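Local coordinates for DNA repair and telomere maintenance protein nbs1 (Schizosaccharomyces pombe, PDB 3I0N) that acts through its N-terminal FHA/BRCT-repeat region as a phosphoprotein-binding adaptor of the MRN complex, which has a central role in double-strand break repair and telomere maintenance, at residues Thr22-Arg27 against His47-Ile52; Trp2-Glu7 against Arg16-Gly21. All coordinates share one frame; numbering follows the deposited sequence.

Interaction 1. Residues Thr22-Arg27 against His47-Ile52; sequences TYIVGR and HARFTI
Thr-22 and Arg-49 meet on one face of an antiparallel strand pair in the FHA domain, where 22-26 runs against 48-52. The side chain of Arg-49 can be followed outward. Its CB sits 3.6 Å from Tyr-23 O and also touches CD1 of Ile-24. CG comes to 4.1 Å and CD to 3.2 Å from Thr-22 OG1. The chain is bent at chi2 and chi3 (55°), and this folds the guanidinium back over the neighbouring strand. There CD1 of Ile-24 lies over the centre of one guanidinium face, near CZ and NH2. At the tip, NH1 donates to Thr-22 OG1 at 2.7 Å, with the hydroxyl oxygen almost in the guanidinium plane. The same OG1 is hydrogen-bonded to Thr-51 OG1, so two polar groups of the opposite strand grip it.

The other face is mostly apolar. Tyr-23, Val-25, Ala-48 and Phe-50 lie on it, and Leu-18 of strand 16-18 packs on Tyr-23 and Phe-50. Tyr-23 OH bonds Phe-19 O. Val-25 CG2 stands over the middle of the Phe-50 ring, 3.8 Å from its centroid and 10° off the normal, a CH-pi contact. CG2 is placed there by its position anti to the carbonyl carbon.

Tyr-23 and Phe-50 exchange two backbone hydrogen bonds. The pairing ends in a classic beta bulge, in which His-47 and Ala-48 both face Val-25. The His-47 ring turns away from strand 22-26 and bonds Gly-78 O and Ser-44 N. At the bulge Val-25 O accepts twice, from His-47 N at 2.7 Å and from Ala-48 N at 3.0 Å.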
ATOM      1  N   THR A  22      -8.382 -23.660   3.916  1.00 31.31           N
ATOM      2  CA  THR A  22      -8.038 -24.744   4.799  1.00 31.22           C
ATOM      3  C   THR A  22      -7.186 -25.778   4.075  1.00 31.20           C
ATOM      4  O   THR A  22      -7.410 -26.059   2.905  1.00 31.03           O
ATOM      5  CB  THR A  22      -9.305 -25.351   5.466  1.00 31.40           C
ATOM      6  OG1 THR A  22      -8.911 -26.277   6.480  1.00 31.33           O
ATOM      7  CG2 THR A  22     -10.216 -26.041   4.440  1.00 31.07           C
ATOM      8  N   TYR A  23      -6.195 -26.315   4.784  1.00 31.46           N
ATOM      9  CA  TYR A  23      -5.178 -27.186   4.199  1.00 31.77           C
ATOM     10  C   TYR A  23      -4.997 -28.430   5.052  1.00 32.00           C
ATOM     11  O   TYR A  23      -4.813 -28.336   6.271  1.00 32.18           O
ATOM     12  CB  TYR A  23      -3.828 -26.443   4.097  1.00 31.66           C
ATOM     13  CG  TYR A  23      -3.895 -25.129   3.344  1.00 31.89           C
ATOM     14  CD1 TYR A  23      -3.606 -25.073   1.977  1.00 31.46           C
ATOM     15  CD2 TYR A  23      -4.253 -23.940   3.995  1.00 32.01           C
ATOM     16  CE1 TYR A  23      -3.669 -23.875   1.275  1.00 30.72           C
ATOM     17  CE2 TYR A  23      -4.314 -22.731   3.299  1.00 31.99           C
ATOM     18  CZ  TYR A  23      -4.021 -22.711   1.937  1.00 32.31           C
ATOM     19  OH  TYR A  23      -4.084 -21.531   1.222  1.00 33.32           O
ATOM     20  N   ILE A  24      -5.048 -29.594   4.414  1.00 32.05           N
ATOM     21  CA  ILE A  24      -4.758 -30.850   5.099  1.00 32.05           C
ATOM     22  C   ILE A  24      -3.271 -31.157   4.918  1.00 32.33           C
ATOM     23  O   ILE A  24      -2.758 -31.132   3.800  1.00 32.25           O
ATOM     24  CB  ILE A  24      -5.645 -32.020   4.582  1.00 31.80           C
ATOM     25  CG1 ILE A  24      -7.145 -31.690   4.717  1.00 32.08           C
ATOM     26  CG2 ILE A  24      -5.302 -33.331   5.270  1.00 31.25           C
ATOM     27  CD1 ILE A  24      -7.678 -31.595   6.144  1.00 32.05           C
ATOM     28  N   VAL A  25      -2.594 -31.439   6.028  1.00 32.65           N
ATOM     29  CA  VAL A  25      -1.148 -31.613   6.048  1.00 33.21           C
ATOM     30  C   VAL A  25      -0.806 -33.024   6.500  1.00 33.56           C
ATOM     31  O   VAL A  25      -1.184 -33.433   7.590  1.00 33.90           O
ATOM     32  CB  VAL A  25      -0.478 -30.580   6.999  1.00 33.34           C
ATOM     33  CG1 VAL A  25       1.035 -30.667   6.916  1.00 33.07           C
ATOM     34  CG2 VAL A  25      -0.961 -29.161   6.682  1.00 32.80           C
ATOM     35  N   GLY A  26      -0.095 -33.762   5.653  1.00 34.00           N
ATOM     36  CA  GLY A  26       0.315 -35.123   5.959  1.00 34.44           C
ATOM     37  C   GLY A  26       1.307 -35.650   4.942  1.00 35.11           C
ATOM     38  O   GLY A  26       1.731 -34.908   4.052  1.00 34.90           O
ATOM     39  N   ARG A  27       1.676 -36.927   5.074  1.00 35.52           N
ATOM     40  CA  ARG A  27       2.606 -37.564   4.138  1.00 36.48           C
ATOM     41  C   ARG A  27       1.930 -38.239   2.939  1.00 36.97           C
ATOM     42  O   ARG A  27       2.567 -38.445   1.906  1.00 36.96           O
ATOM     43  CB  ARG A  27       3.568 -38.536   4.849  1.00 36.63           C
ATOM     44  CG  ARG A  27       2.919 -39.718   5.575  1.00 37.41           C
ATOM     45  CD  ARG A  27       3.977 -40.686   6.106  1.00 38.47           C
ATOM     46  NE  ARG A  27       3.397 -41.758   6.919  1.00 38.92           N
ATOM     47  CZ  ARG A  27       3.055 -42.951   6.447  1.00 39.56           C
ATOM     48  NH1 ARG A  27       3.236 -43.234   5.167  1.00 40.75           N
ATOM     49  NH2 ARG A  27       2.530 -43.864   7.250  1.00 39.92           N
ATOM     50  N   HIS A  47      -2.055 -35.578   9.035  1.00 33.17           N
ATOM     51  CA  HIS A  47      -1.622 -35.203  10.388  1.00 32.74           C
ATOM     52  C   HIS A  47      -2.318 -33.973  10.991  1.00 32.68           C
ATOM     53  O   HIS A  47      -2.742 -33.999  12.145  1.00 32.38           O
ATOM     54  CB  HIS A  47      -0.102 -35.022  10.453  1.00 32.54           C
ATOM     55  CG  HIS A  47       0.437 -35.012  11.850  1.00 32.17           C
ATOM     56  ND1 HIS A  47       1.079 -36.096  12.408  1.00 32.59           N
ATOM     57  CD2 HIS A  47       0.399 -34.061  12.813  1.00 31.80           C
ATOM     58  CE1 HIS A  47       1.423 -35.810  13.651  1.00 31.90           C
ATOM     59  NE2 HIS A  47       1.019 -34.582  13.922  1.00 31.73           N
ATOM     60  N   ALA A  48      -2.407 -32.895  10.224  1.00 32.58           N
ATOM     61  CA  ALA A  48      -2.938 -31.640  10.745  1.00 32.61           C
ATOM     62  C   ALA A  48      -3.749 -30.908   9.695  1.00 32.45           C
ATOM     63  O   ALA A  48      -3.534 -31.093   8.499  1.00 32.47           O
ATOM     64  CB  ALA A  48      -1.794 -30.744  11.233  1.00 32.49           C
ATOM     65  N   ARG A  49      -4.680 -30.076  10.144  1.00 32.32           N
ATOM     66  CA  ARG A  49      -5.279 -29.103   9.248  1.00 32.33           C
ATOM     67  C   ARG A  49      -4.897 -27.682   9.652  1.00 32.32           C
ATOM     68  O   ARG A  49      -5.009 -27.308  10.821  1.00 32.71           O
ATOM     69  CB  ARG A  49      -6.794 -29.309   9.093  1.00 32.28           C
ATOM     70  CG  ARG A  49      -7.691 -28.337   9.829  1.00 32.43           C
ATOM     71  CD  ARG A  49      -8.999 -28.069   9.081  1.00 30.14           C
ATOM     72  NE  ARG A  49      -9.749 -29.284   8.753  1.00 28.97           N
ATOM     73  CZ  ARG A  49     -10.353 -29.490   7.582  1.00 28.41           C
ATOM     74  NH1 ARG A  49     -10.278 -28.574   6.625  1.00 25.49           N
ATOM     75  NH2 ARG A  49     -11.024 -30.617   7.358  1.00 26.27           N
ATOM     76  N   PHE A  50      -4.396 -26.921   8.684  1.00 32.12           N
ATOM     77  CA  PHE A  50      -4.105 -25.498   8.852  1.00 32.11           C
ATOM     78  C   PHE A  50      -5.232 -24.712   8.209  1.00 31.83           C
ATOM     79  O   PHE A  50      -5.532 -24.908   7.039  1.00 31.90           O
ATOM     80  CB  PHE A  50      -2.797 -25.098   8.142  1.00 31.69           C
ATOM     81  CG  PHE A  50      -1.562 -25.776   8.665  1.00 32.28           C
ATOM     82  CD1 PHE A  50      -1.575 -26.501   9.861  1.00 32.36           C
ATOM     83  CD2 PHE A  50      -0.358 -25.644   7.979  1.00 32.28           C
ATOM     84  CE1 PHE A  50      -0.428 -27.110  10.340  1.00 32.43           C
ATOM     85  CE2 PHE A  50       0.796 -26.246   8.452  1.00 32.83           C
ATOM     86  CZ  PHE A  50       0.758 -26.985   9.642  1.00 33.36           C
ATOM     87  N   THR A  51      -5.843 -23.819   8.979  1.00 31.90           N
ATOM     88  CA  THR A  51      -6.893 -22.943   8.475  1.00 31.60           C
ATOM     89  C   THR A  51      -6.515 -21.486   8.683  1.00 31.84           C
ATOM     90  O   THR A  51      -6.160 -21.071   9.794  1.00 31.69           O
ATOM     91  CB  THR A  51      -8.242 -23.246   9.131  1.00 31.42           C
ATOM     92  OG1 THR A  51      -8.629 -24.576   8.779  1.00 31.90           O
ATOM     93  CG2 THR A  51      -9.310 -22.258   8.657  1.00 30.78           C
ATOM     94  N   ILE A  52      -6.588 -20.727   7.594  1.00 32.03           N
ATOM     95  CA  ILE A  52      -6.233 -19.316   7.581  1.00 32.20           C
ATOM     96  C   ILE A  52      -7.500 -18.537   7.340  1.00 32.18           C
ATOM     97  O   ILE A  52      -8.213 -18.778   6.367  1.00 32.78           O
ATOM     98  CB  ILE A  52      -5.241 -18.992   6.450  1.00 32.23           C
ATOM     99  CG1 ILE A  52      -4.096 -20.014   6.403  1.00 33.10           C
ATOM    100  CG2 ILE A  52      -4.747 -17.548   6.534  1.00 32.58           C
ATOM    101  CD1 ILE A  52      -3.155 -19.961   7.517  1.00 32.06           C
TER

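Interaction 2. Residues Trp2-Glu7 against Arg16-Gly21; sequences WIIEAE and RILFPG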
ATOM      1  N   TRP A   2       0.623 -15.317   5.016  1.00 33.12           N
ATOM      2  CA  TRP A   2       1.292 -16.414   5.704  1.00 32.53           C
ATOM      3  C   TRP A   2       2.220 -17.177   4.771  1.00 32.29           C
ATOM      4  O   TRP A   2       1.819 -17.650   3.693  1.00 32.64           O
ATOM      5  CB  TRP A   2       0.282 -17.356   6.344  1.00 32.35           C
ATOM      6  CG  TRP A   2      -0.209 -16.851   7.669  1.00 32.33           C
ATOM      7  CD1 TRP A   2      -1.446 -16.367   7.952  1.00 31.12           C
ATOM      8  CD2 TRP A   2       0.547 -16.757   8.881  1.00 32.86           C
ATOM      9  NE1 TRP A   2      -1.519 -15.983   9.272  1.00 32.31           N
ATOM     10  CE2 TRP A   2      -0.308 -16.209   9.865  1.00 32.25           C
ATOM     11  CE3 TRP A   2       1.865 -17.081   9.232  1.00 32.54           C
ATOM     12  CZ2 TRP A   2       0.102 -15.993  11.177  1.00 31.83           C
ATOM     13  CZ3 TRP A   2       2.274 -16.866  10.544  1.00 32.64           C
ATOM     14  CH2 TRP A   2       1.396 -16.323  11.497  1.00 33.46           C
ATOM     15  N   ILE A   3       3.474 -17.272   5.181  1.00 31.47           N
ATOM     16  CA  ILE A   3       4.450 -18.065   4.447  1.00 31.01           C
ATOM     17  C   ILE A   3       4.891 -19.213   5.343  1.00 30.83           C
ATOM     18  O   ILE A   3       5.134 -19.005   6.539  1.00 30.76           O
ATOM     19  CB  ILE A   3       5.647 -17.188   3.994  1.00 30.78           C
ATOM     20  CG1 ILE A   3       5.122 -16.023   3.140  1.00 30.65           C
ATOM     21  CG2 ILE A   3       6.688 -18.014   3.230  1.00 29.97           C
ATOM     22  CD1 ILE A   3       6.183 -15.069   2.664  1.00 33.72           C
ATOM     23  N   ILE A   4       4.946 -20.420   4.782  1.00 30.55           N
ATOM     24  CA  ILE A   4       5.535 -21.557   5.490  1.00 30.59           C
ATOM     25  C   ILE A   4       6.805 -22.070   4.826  1.00 30.77           C
ATOM     26  O   ILE A   4       6.954 -22.019   3.606  1.00 30.41           O
ATOM     27  CB  ILE A   4       4.533 -22.728   5.763  1.00 30.89           C
ATOM     28  CG1 ILE A   4       4.065 -23.406   4.468  1.00 30.31           C
ATOM     29  CG2 ILE A   4       3.363 -22.254   6.645  1.00 30.04           C
ATOM     30  CD1 ILE A   4       3.434 -24.781   4.691  1.00 29.21           C
ATOM     31  N   GLU A   5       7.709 -22.574   5.654  1.00 30.63           N
ATOM     32  CA  GLU A   5       9.009 -23.016   5.225  1.00 31.21           C
ATOM     33  C   GLU A   5       9.462 -24.065   6.242  1.00 31.48           C
ATOM     34  O   GLU A   5       9.022 -24.046   7.396  1.00 31.24           O
ATOM     35  CB  GLU A   5       9.945 -21.800   5.176  1.00 30.93           C
ATOM     36  CG  GLU A   5      11.415 -22.088   5.119  1.00 32.76           C
ATOM     37  CD  GLU A   5      12.059 -22.261   6.492  1.00 32.35           C
ATOM     38  OE1 GLU A   5      11.524 -21.753   7.501  1.00 30.69           O
ATOM     39  OE2 GLU A   5      13.120 -22.904   6.545  1.00 34.59           O
ATOM     40  N   ALA A   6      10.309 -24.991   5.814  1.00 31.57           N
ATOM     41  CA  ALA A   6      10.814 -26.022   6.714  1.00 32.36           C
ATOM     42  C   ALA A   6      12.258 -26.366   6.390  1.00 32.79           C
ATOM     43  O   ALA A   6      12.668 -26.314   5.231  1.00 32.51           O
ATOM     44  CB  ALA A   6       9.945 -27.260   6.648  1.00 32.08           C
ATOM     45  N   GLU A   7      13.019 -26.691   7.431  1.00 33.90           N
ATOM     46  CA  GLU A   7      14.395 -27.159   7.303  1.00 35.14           C
ATOM     47  C   GLU A   7      14.385 -28.594   6.777  1.00 35.56           C
ATOM     48  O   GLU A   7      13.421 -29.338   6.983  1.00 35.57           O
ATOM     49  CB  GLU A   7      15.100 -27.069   8.662  1.00 35.19           C
ATOM     50  CG  GLU A   7      16.548 -27.571   8.704  1.00 37.77           C
ATOM     51  CD  GLU A   7      17.548 -26.593   8.105  1.00 40.47           C
ATOM     52  OE1 GLU A   7      17.187 -25.413   7.895  1.00 42.10           O
ATOM     53  OE2 GLU A   7      18.701 -27.008   7.851  1.00 40.79           O
ATOM     54  N   ARG A  16       5.957 -21.887   0.997  1.00 32.43           N
ATOM     55  CA  ARG A  16       4.593 -21.848   0.472  1.00 32.62           C
ATOM     56  C   ARG A  16       3.855 -20.644   1.027  1.00 32.31           C
ATOM     57  O   ARG A  16       4.064 -20.277   2.169  1.00 32.24           O
ATOM     58  CB  ARG A  16       3.811 -23.123   0.830  1.00 32.35           C
ATOM     59  CG  ARG A  16       4.601 -24.426   0.776  1.00 32.73           C
ATOM     60  CD  ARG A  16       5.092 -24.764  -0.624  1.00 32.89           C
ATOM     61  NE  ARG A  16       5.890 -25.990  -0.615  1.00 34.90           N
ATOM     62  CZ  ARG A  16       5.399 -27.227  -0.731  1.00 35.37           C
ATOM     63  NH1 ARG A  16       4.089 -27.432  -0.880  1.00 34.96           N
ATOM     64  NH2 ARG A  16       6.227 -28.263  -0.697  1.00 33.96           N
ATOM     65  N   ILE A  17       3.002 -20.031   0.209  1.00 32.03           N
ATOM     66  CA  ILE A  17       2.100 -18.999   0.704  1.00 31.95           C
ATOM     67  C   ILE A  17       0.717 -19.598   0.984  1.00 32.18           C
ATOM     68  O   ILE A  17       0.065 -20.107   0.082  1.00 32.34           O
ATOM     69  CB  ILE A  17       2.018 -17.760  -0.243  1.00 31.73           C
ATOM     70  CG1 ILE A  17       3.405 -17.110  -0.368  1.00 31.18           C
ATOM     71  CG2 ILE A  17       0.981 -16.752   0.287  1.00 31.35           C
ATOM     72  CD1 ILE A  17       3.481 -15.814  -1.174  1.00 29.20           C
ATOM     73  N   LEU A  18       0.283 -19.538   2.240  1.00 32.32           N
ATOM     74  CA  LEU A  18      -1.030 -20.048   2.619  1.00 32.23           C
ATOM     75  C   LEU A  18      -2.057 -18.927   2.649  1.00 32.51           C
ATOM     76  O   LEU A  18      -2.202 -18.233   3.656  1.00 32.88           O
ATOM     77  CB  LEU A  18      -0.986 -20.767   3.964  1.00 31.82           C
ATOM     78  CG  LEU A  18       0.062 -21.864   4.135  1.00 32.10           C
ATOM     79  CD1 LEU A  18      -0.095 -22.522   5.501  1.00 32.47           C
ATOM     80  CD2 LEU A  18      -0.033 -22.901   3.022  1.00 31.86           C
ATOM     81  N   PHE A  19      -2.767 -18.769   1.532  1.00 32.43           N
ATOM     82  CA  PHE A  19      -3.874 -17.835   1.417  1.00 32.53           C
ATOM     83  C   PHE A  19      -5.031 -18.352   2.261  1.00 32.31           C
ATOM     84  O   PHE A  19      -5.100 -19.558   2.510  1.00 32.36           O
ATOM     85  CB  PHE A  19      -4.323 -17.726  -0.048  1.00 32.59           C
ATOM     86  CG  PHE A  19      -3.307 -17.089  -0.951  1.00 33.97           C
ATOM     87  CD1 PHE A  19      -2.850 -15.798  -0.710  1.00 35.17           C
ATOM     88  CD2 PHE A  19      -2.817 -17.770  -2.052  1.00 35.30           C
ATOM     89  CE1 PHE A  19      -1.910 -15.205  -1.553  1.00 36.01           C
ATOM     90  CE2 PHE A  19      -1.880 -17.182  -2.896  1.00 35.40           C
ATOM     91  CZ  PHE A  19      -1.428 -15.899  -2.643  1.00 34.93           C
ATOM     92  N   PRO A  20      -5.949 -17.455   2.687  1.00 32.05           N
ATOM     93  CA  PRO A  20      -7.119 -17.872   3.463  1.00 31.94           C
ATOM     94  C   PRO A  20      -7.774 -19.099   2.878  1.00 31.61           C
ATOM     95  O   PRO A  20      -7.980 -19.176   1.670  1.00 31.86           O
ATOM     96  CB  PRO A  20      -8.049 -16.657   3.366  1.00 32.18           C
ATOM     97  CG  PRO A  20      -7.084 -15.511   3.364  1.00 32.20           C
ATOM     98  CD  PRO A  20      -5.926 -15.988   2.506  1.00 32.05           C
ATOM     99  N   GLY A  21      -8.086 -20.055   3.741  1.00 31.56           N
ATOM    100  CA  GLY A  21      -8.622 -21.338   3.323  1.00 31.26           C
ATOM    101  C   GLY A  21      -8.230 -22.407   4.310  1.00 31.29           C
ATOM    102  O   GLY A  21      -7.797 -22.114   5.414  1.00 31.29           O
TER
HETATM  103  O   HOH W   1      -2.035 -15.648   4.291  1.00 43.95           O
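Ile-4 and Arg-16 form a hydrogen-bonded pair of a beta hairpin, strand 2-6 returning as strand 16-18. Ile-4 N gives its hydrogen to Arg-16 O, and Arg-16 N gives its own to Ile-4 O, both at 2.8 Å and both in the carbonyl plane. Two residues along, Leu-18 N bonds Trp-2 O from a direction tilted 27° off that carbonyl's plane. A water closes the end of the ladder: it accepts from Trp-2 N and donates to Leu-18 O.

Ile-4 carries much of the side-chain contact. Its CG1 stands between the backbone N and the carbonyl carbon (chi1 66°) and meets Arg-16 CB at 3.7 Å. That leaves CG2 to touch Leu-18 CD1, also at 3.7 Å, where the two side chains cross nearly at right angles. On the reverse face Ile-3 and Ile-17 lie side by side and point the same way, with their CG1 atoms 4.1 Å apart.

The next shell holds these groups in place. Strand 109-113 pairs with the far edge of strand 2-6, and its Ala-111 packs on Trp-2 and Ile-4. The Trp-2 indole leads away from the hairpin, meets Phe-68 and Trp-113 edge-to-face and bonds Cys-66 O through NE1. Val-191 of helix 190-193 touches Ile-17. The guanidinium of Arg-16 also leads away, to Leu-11 O and a salt bridge with Asp-31. Of its side chain, Arg-16 thus gives the hairpin the aliphatic start, CB and CG, and its buried charge is probably balanced by Asp-31.

In the fold
Interactions 1 and 2 follow one another along the chain, because strand 16-18 is followed, after a short turn, by strand 21-26. Their centres are 11 Å apart, on the same side of the chain's centre. At the start of strand 21-26, Gly-21 O probably accepts a hydrogen bond from Ile-52 N at 2.9 Å. The bond between Tyr-23 OH and Phe-19 O ties the turn itself to interaction 1. Leu-18 and Trp-2 of the hairpin pack on Ile-52, which brings apolar side chains of the two sheets together. The FHA and BRCT domains bind phosphorylated proteins, and these contacts are part of the FHA framework.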